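Local coordinates for protein OXA-46 oxacillinase (Pseudomonas aeruginosa, PDB 3IF6) that probably hydrolyses beta-lactam antibiotics such as penicillins to substituted beta-amino acids, as a class D beta-lactamase conferring antibiotic resistance, at residues C[112-117]-C[194-199]; C[206-211]-C[223-228]. All coordinates share one frame; numbering follows the deposited sequence.

Overall arrangement
Two contacts, with centres about 14 Å apart, follow one another along the chain and lead from a helix into a sheet. Contact 1 brings helix 113-119 against the junction of helix 187-196 and strand 198-201 at the sheet's edge. Contact 2 continues inward through strands 206-213 and 217-226, the arms of a hairpin in the central sheet. Strand 198-201, outermost in that sheet within the chain, is the link: it borders strand 206-213, with probable hydrogen bonds from Ala209 N to Met197 O and from Thr199 N to Leu207 O. Both contacts also reach the second subunit, where Asp195 and Arg208 pair between chains.

Contact 1: C[112-117]-C[194-199]; sequences DLRSAM and KDLMIT
Where helix 187-196 gives way to edge strand 198-201, Leu196 is pressed against the first turn of helix 113-119 in the helical part of this beta-lactamase. Its forked end does most of the touching. CG lies anti to the carbonyl carbon (chi1 -74°), sending the fork toward the helix, and the two methyls then divide the work: CD1 of Leu196 rests 3.7 Å from CG of Leu113, while CD2 of Leu196 lies 3.6 Å from CD of Arg114. The two leucines cross nearly at right angles. Met117 comes from the next turn, its CE 4.0 Å from CB of Leu196. Its CG is 3.6 Å from the carbonyl O of Leu196. The Met117 side chain is also about 8 Å from that of Ser72, the predicted acylated serine.

Beyond this apolar patch, Arg114 bends along its chain to bring the guanidinium to Asp195. The flat groups stand almost perpendicular, 81° apart. A weak bond of 3.2 Å runs from Arg114 NH1 to Asp195 OD2; the accompanying salt bridge from NH2 to OD1 is less certain, because the place of NH2 is in doubt. Asp195 has a stronger partner in Arg208 of the neighbouring subunit. The carboxylate is thus shared between two arginines, which would be expected to favour its charged form, and the polar side of this packing runs directly into the dimer interface.

Contact 2: C[206-211]-C[223-228]; sequences ILRAKT and WIEWPT. With EDO (1,2-ethanediol), chain K.
Arg208 and Trp223 face each other as an antiparallel hydrogen-bonded pair in the hairpin of strands 206-213 and 217-226. Their backbone bonds measure 2.9 Å from Arg208 N to Trp223 O and 2.8 Å from Trp223 N to Arg208 O; Ile206 and Glu225 form a second such pair.

The tight part is the side-chain cluster on the sheet face of Arg208, Trp223 and Glu225. With chi1 at 70°, Trp223 CG sits between backbone N and carbonyl carbon, and the indole is laid against Arg208: CB of Arg208 lies over the ring centre and CD of Arg208 is 3.6 Å from Trp223 CZ2. Arg208 then grips Glu225 side-on, NE bonding to OE2 at 2.7 Å and NH2 to OE1 at 3.2 Å, both from above a carboxylate plane turned 41° from the guanidinium. Trp223 NE1 donates in its ring plane to the anti lone pair of Glu225 OE2, at 2.8 Å. On the other face, Leu207 CD1 meets Ile224 CG1 at 3.9 Å, beside Phe233 of strand 229-238.

Farther on, the pairing lapses. Pro227 and Thr228 are exposed; an ethanediol, probably from the crystallisation liquor, bonds weakly to Pro227 O. At the other end Lys210 and Thr211, from the KTG motif of class D enzymes, run toward the active site.

With OE2 taking two donors and OE1 a third, Glu225 is held at both carboxylate oxygens, which should resist turning, and the adjoining arginine probably favours its ionised form. Arg208 also pairs with Asp195 of the neighbouring subunit, joining the hairpin's charge network to the dimer.

Contact 1: C[112-117]-C[194-199]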
loop_
_atom_site.group_PDB
_atom_site.type_symbol
_atom_site.label_atom_id
_atom_site.label_comp_id
_atom_site.label_asym_id
_atom_site.label_seq_id
_atom_site.Cartn_x
_atom_site.Cartn_y
_atom_site.Cartn_z
ATOM N N ASP C 112 -14.096 4.195 10.132
ATOM C CA ASP C 112 -13.350 4.590 8.965
ATOM C C ASP C 112 -13.714 3.622 7.865
ATOM O O ASP C 112 -14.060 2.475 8.142
ATOM C CB ASP C 112 -11.882 4.317 9.263
ATOM C CG ASP C 112 -11.042 5.506 9.105
ATOM O OD1 ASP C 112 -11.537 6.501 8.522
ATOM O OD2 ASP C 112 -9.888 5.447 9.583
ATOM N N LEU C 113 -13.569 4.064 6.618
ATOM C CA LEU C 113 -13.397 3.134 5.484
ATOM C C LEU C 113 -12.318 2.047 5.788
ATOM O O LEU C 113 -12.545 0.859 5.544
ATOM C CB LEU C 113 -13.058 3.930 4.228
ATOM C CG LEU C 113 -13.812 3.678 2.928
ATOM C CD1 LEU C 113 -15.330 3.543 3.110
ATOM C CD2 LEU C 113 -13.496 4.804 1.971
ATOM N N ARG C 114 -11.183 2.456 6.365
ATOM C CA ARG C 114 -10.136 1.533 6.825
ATOM C C ARG C 114 -10.540 0.609 7.972
ATOM O O ARG C 114 -10.289 -0.583 7.891
ATOM C CB ARG C 114 -8.817 2.285 7.148
ATOM C CG ARG C 114 -7.479 1.447 7.037
ATOM C CD ARG C 114 -7.345 0.742 5.680
ATOM N NE ARG C 114 -5.978 0.609 5.139
ATOM C CZ ARG C 114 -5.372 1.496 4.342
ATOM N NH1 ARG C 114 -5.959 2.625 3.986
ATOM N NH2 ARG C 114 -4.148 1.255 3.898
ATOM N N SER C 115 -11.147 1.124 9.037
ATOM C CA SER C 115 -11.676 0.233 10.090
ATOM C C SER C 115 -12.799 -0.678 9.562
ATOM O O SER C 115 -12.833 -1.868 9.884
ATOM C CB SER C 115 -12.134 1.000 11.360
ATOM O OG SER C 115 -13.236 1.882 11.123
ATOM N N ALA C 116 -13.689 -0.103 8.745
ATOM C CA ALA C 116 -14.847 -0.788 8.169
ATOM C C ALA C 116 -14.458 -2.013 7.336
ATOM O O ALA C 116 -15.022 -3.082 7.527
ATOM C CB ALA C 116 -15.704 0.196 7.332
ATOM N N MET C 117 -13.489 -1.841 6.429
ATOM C CA MET C 117 -12.856 -2.955 5.699
ATOM C C MET C 117 -12.138 -3.973 6.611
ATOM O O MET C 117 -12.294 -5.182 6.457
ATOM C CB MET C 117 -11.872 -2.398 4.658
ATOM C CG MET C 117 -11.647 -3.307 3.438
ATOM S SD MET C 117 -13.056 -3.247 2.307
ATOM C CE MET C 117 -12.363 -2.396 0.879
ATOM N N LYS C 194 -7.927 -0.734 -3.590
ATOM C CA LYS C 194 -6.738 -1.623 -3.549
ATOM C C LYS C 194 -5.868 -1.333 -2.301
ATOM O O LYS C 194 -5.392 -2.247 -1.619
ATOM C CB LYS C 194 -5.932 -1.520 -4.853
ATOM C CG LYS C 194 -6.691 -2.070 -6.087
ATOM C CD LYS C 194 -5.830 -2.147 -7.347
ATOM C CE LYS C 194 -5.863 -0.844 -8.140
ATOM N NZ LYS C 194 -5.065 -0.985 -9.393
ATOM N N ASP C 195 -5.704 -0.044 -2.009
ATOM C CA ASP C 195 -5.055 0.410 -0.767
ATOM C C ASP C 195 -5.797 -0.110 0.498
ATOM O O ASP C 195 -5.202 -0.768 1.372
ATOM C CB ASP C 195 -4.951 1.936 -0.809
ATOM C CG ASP C 195 -4.595 2.542 0.521
ATOM O OD1 ASP C 195 -3.605 2.077 1.142
ATOM O OD2 ASP C 195 -5.303 3.498 0.929
ATOM N N LEU C 196 -7.108 0.137 0.538
ATOM C CA LEU C 196 -7.980 -0.316 1.649
ATOM C C LEU C 196 -7.979 -1.825 1.975
ATOM O O LEU C 196 -8.190 -2.206 3.119
ATOM C CB LEU C 196 -9.413 0.192 1.411
ATOM C CG LEU C 196 -9.656 1.689 1.664
ATOM C CD1 LEU C 196 -10.966 2.139 1.046
ATOM C CD2 LEU C 196 -9.645 1.972 3.168
ATOM N N MET C 197 -7.740 -2.666 0.955
ATOM C CA MET C 197 -7.626 -4.130 1.059
ATOM C C MET C 197 -6.264 -4.618 1.590
ATOM O O MET C 197 -6.080 -5.827 1.781
ATOM C CB MET C 197 -7.758 -4.751 -0.340
ATOM C CG MET C 197 -9.114 -4.830 -1.013
ATOM S SD MET C 197 -8.891 -5.154 -2.804
ATOM C CE MET C 197 -8.387 -6.880 -2.663
ATOM N N ILE C 198 -5.288 -3.734 1.776
ATOM C CA ILE C 198 -3.955 -4.188 2.274
ATOM C C ILE C 198 -4.001 -4.839 3.676
ATOM O O ILE C 198 -4.563 -4.254 4.607
ATOM C CB ILE C 198 -2.908 -3.024 2.332
ATOM C CG1 ILE C 198 -2.591 -2.489 0.934
ATOM C CG2 ILE C 198 -1.653 -3.487 3.004
ATOM C CD1 ILE C 198 -2.000 -1.105 0.956
ATOM N N THR C 199 -3.369 -6.006 3.838
ATOM C CA THR C 199 -3.460 -6.744 5.101
ATOM C C THR C 199 -2.088 -7.145 5.654
ATOM O O THR C 199 -1.952 -7.545 6.805
ATOM C CB THR C 199 -4.444 -8.008 4.992
ATOM O OG1 THR C 199 -3.741 -9.129 4.488
ATOM C CG2 THR C 199 -5.596 -7.741 4.068
#

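Contact 2: C[206-211]-C[223-228]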
loop_
_atom_site.group_PDB
_atom_site.type_symbol
_atom_site.label_atom_id
_atom_site.label_comp_id
_atom_site.label_asym_id
_atom_site.label_seq_id
_atom_site.Cartn_x
_atom_site.Cartn_y
_atom_site.Cartn_z
ATOM N N ILE C 206 3.188 -7.343 -1.263
ATOM C CA ILE C 206 2.023 -6.663 -0.719
ATOM C C ILE C 206 0.805 -7.572 -0.864
ATOM O O ILE C 206 0.324 -7.816 -1.977
ATOM C CB ILE C 206 1.799 -5.318 -1.437
ATOM C CG1 ILE C 206 3.100 -4.476 -1.397
ATOM C CG2 ILE C 206 0.548 -4.580 -0.856
ATOM C CD1 ILE C 206 3.141 -3.397 -2.447
ATOM N N LEU C 207 0.343 -8.090 0.273
ATOM C CA LEU C 207 -0.907 -8.890 0.368
ATOM C C LEU C 207 -2.119 -7.982 0.450
ATOM O O LEU C 207 -2.258 -7.206 1.388
ATOM C CB LEU C 207 -0.861 -9.866 1.549
ATOM C CG LEU C 207 -2.092 -10.749 1.832
ATOM C CD1 LEU C 207 -2.384 -11.787 0.708
ATOM C CD2 LEU C 207 -1.910 -11.433 3.161
ATOM N N ARG C 208 -2.956 -8.029 -0.584
ATOM C CA ARG C 208 -4.219 -7.307 -0.617
ATOM C C ARG C 208 -5.307 -8.358 -0.612
ATOM O O ARG C 208 -5.397 -9.155 -1.545
ATOM C CB ARG C 208 -4.329 -6.454 -1.872
ATOM C CG ARG C 208 -3.255 -5.418 -2.004
ATOM C CD ARG C 208 -3.442 -4.547 -3.238
ATOM N NE ARG C 208 -2.143 -4.067 -3.727
ATOM C CZ ARG C 208 -1.639 -2.845 -3.526
ATOM N NH1 ARG C 208 -2.341 -1.920 -2.873
ATOM N NH2 ARG C 208 -0.426 -2.539 -4.009
ATOM N N ALA C 209 -6.134 -8.370 0.437
ATOM C CA ALA C 209 -7.105 -9.443 0.648
ATOM C C ALA C 209 -8.340 -9.038 1.501
ATOM O O ALA C 209 -8.367 -7.963 2.115
ATOM C CB ALA C 209 -6.406 -10.659 1.211
ATOM N N LYS C 210 -9.371 -9.892 1.502
ATOM C CA LYS C 210 -10.625 -9.645 2.224
ATOM C C LYS C 210 -11.301 -10.960 2.536
ATOM O O LYS C 210 -11.601 -11.724 1.617
ATOM C CB LYS C 210 -11.575 -8.758 1.397
ATOM C CG LYS C 210 -12.844 -8.307 2.112
ATOM C CD LYS C 210 -12.558 -7.208 3.147
ATOM C CE LYS C 210 -13.624 -7.159 4.267
ATOM N NZ LYS C 210 -13.702 -8.401 5.081
ATOM N N THR C 211 -11.501 -11.225 3.829
ATOM C CA THR C 211 -12.405 -12.293 4.313
ATOM C C THR C 211 -13.914 -12.045 4.010
ATOM O O THR C 211 -14.371 -10.916 3.788
ATOM C CB THR C 211 -12.252 -12.535 5.840
ATOM O OG1 THR C 211 -12.499 -11.311 6.543
ATOM C CG2 THR C 211 -10.866 -13.085 6.207
ATOM N N TRP C 223 -4.984 -10.965 -3.584
ATOM C CA TRP C 223 -3.685 -11.277 -4.249
ATOM C C TRP C 223 -2.439 -10.786 -3.507
ATOM O O TRP C 223 -2.496 -9.801 -2.772
ATOM C CB TRP C 223 -3.668 -10.707 -5.664
ATOM C CG TRP C 223 -3.587 -9.176 -5.795
ATOM C CD1 TRP C 223 -2.450 -8.422 -5.813
ATOM C CD2 TRP C 223 -4.681 -8.239 -6.013
ATOM N NE1 TRP C 223 -2.748 -7.089 -6.017
ATOM C CE2 TRP C 223 -4.105 -6.941 -6.132
ATOM C CE3 TRP C 223 -6.084 -8.368 -6.098
ATOM C CZ2 TRP C 223 -4.882 -5.779 -6.330
ATOM C CZ3 TRP C 223 -6.859 -7.207 -6.309
ATOM C CH2 TRP C 223 -6.247 -5.927 -6.430
ATOM N N ILE C 224 -1.319 -11.487 -3.726
ATOM C CA ILE C 224 0.050 -11.041 -3.371
ATOM C C ILE C 224 0.813 -10.513 -4.600
ATOM O O ILE C 224 0.996 -11.223 -5.596
ATOM C CB ILE C 224 0.911 -12.144 -2.719
ATOM C CG1 ILE C 224 0.050 -13.207 -2.033
ATOM C CG2 ILE C 224 1.887 -11.526 -1.710
ATOM C CD1 ILE C 224 -0.739 -14.086 -2.979
ATOM N N GLU C 225 1.226 -9.248 -4.524
ATOM C CA GLU C 225 1.985 -8.610 -5.588
ATOM C C GLU C 225 3.455 -8.819 -5.279
ATOM O O GLU C 225 3.900 -8.450 -4.200
ATOM C CB GLU C 225 1.721 -7.116 -5.611
ATOM C CG GLU C 225 0.283 -6.716 -5.602
ATOM C CD GLU C 225 0.118 -5.242 -5.880
ATOM O OE1 GLU C 225 1.171 -4.541 -5.920
ATOM O OE2 GLU C 225 -1.060 -4.801 -6.057
ATOM N N TRP C 226 4.180 -9.453 -6.200
ATOM C CA TRP C 226 5.632 -9.599 -6.109
ATOM C C TRP C 226 6.222 -8.720 -7.204
ATOM O O TRP C 226 5.453 -8.170 -8.023
ATOM C CB TRP C 226 6.051 -11.057 -6.258
ATOM C CG TRP C 226 5.661 -11.905 -5.115
ATOM C CD1 TRP C 226 4.434 -12.558 -4.931
ATOM C CD2 TRP C 226 6.446 -12.179 -3.939
ATOM N NE1 TRP C 226 4.446 -13.233 -3.724
ATOM C CE2 TRP C 226 5.652 -13.026 -3.092
ATOM C CE3 TRP C 226 7.734 -11.775 -3.496
ATOM C CZ2 TRP C 226 6.122 -13.502 -1.829
ATOM C CZ3 TRP C 226 8.209 -12.257 -2.247
ATOM C CH2 TRP C 226 7.396 -13.122 -1.429
ATOM N N PRO C 227 7.564 -8.542 -7.226
ATOM C CA PRO C 227 8.161 -7.667 -8.299
ATOM C C PRO C 227 7.739 -8.023 -9.778
ATOM O O PRO C 227 7.476 -7.113 -10.637
ATOM C CB PRO C 227 9.677 -7.845 -8.102
ATOM C CG PRO C 227 9.848 -8.247 -6.643
ATOM C CD PRO C 227 8.593 -9.084 -6.297
ATOM N N THR C 228 7.647 -9.323 -10.052
ATOM C CA THR C 228 7.328 -9.808 -11.411
ATOM C C THR C 228 5.834 -9.906 -11.725
ATOM O O THR C 228 5.442 -10.029 -12.876
ATOM C CB THR C 228 8.078 -11.119 -11.706
ATOM O OG1 THR C 228 7.956 -12.011 -10.575
ATOM C CG2 THR C 228 9.623 -10.781 -11.910
HETATM C C1 EDO K . 7.195 -5.486 -15.247
HETATM O O1 EDO K . 6.696 -4.145 -15.406
HETATM C C2 EDO K . 8.363 -5.484 -14.276
HETATM O O2 EDO K . 8.548 -6.806 -13.777
#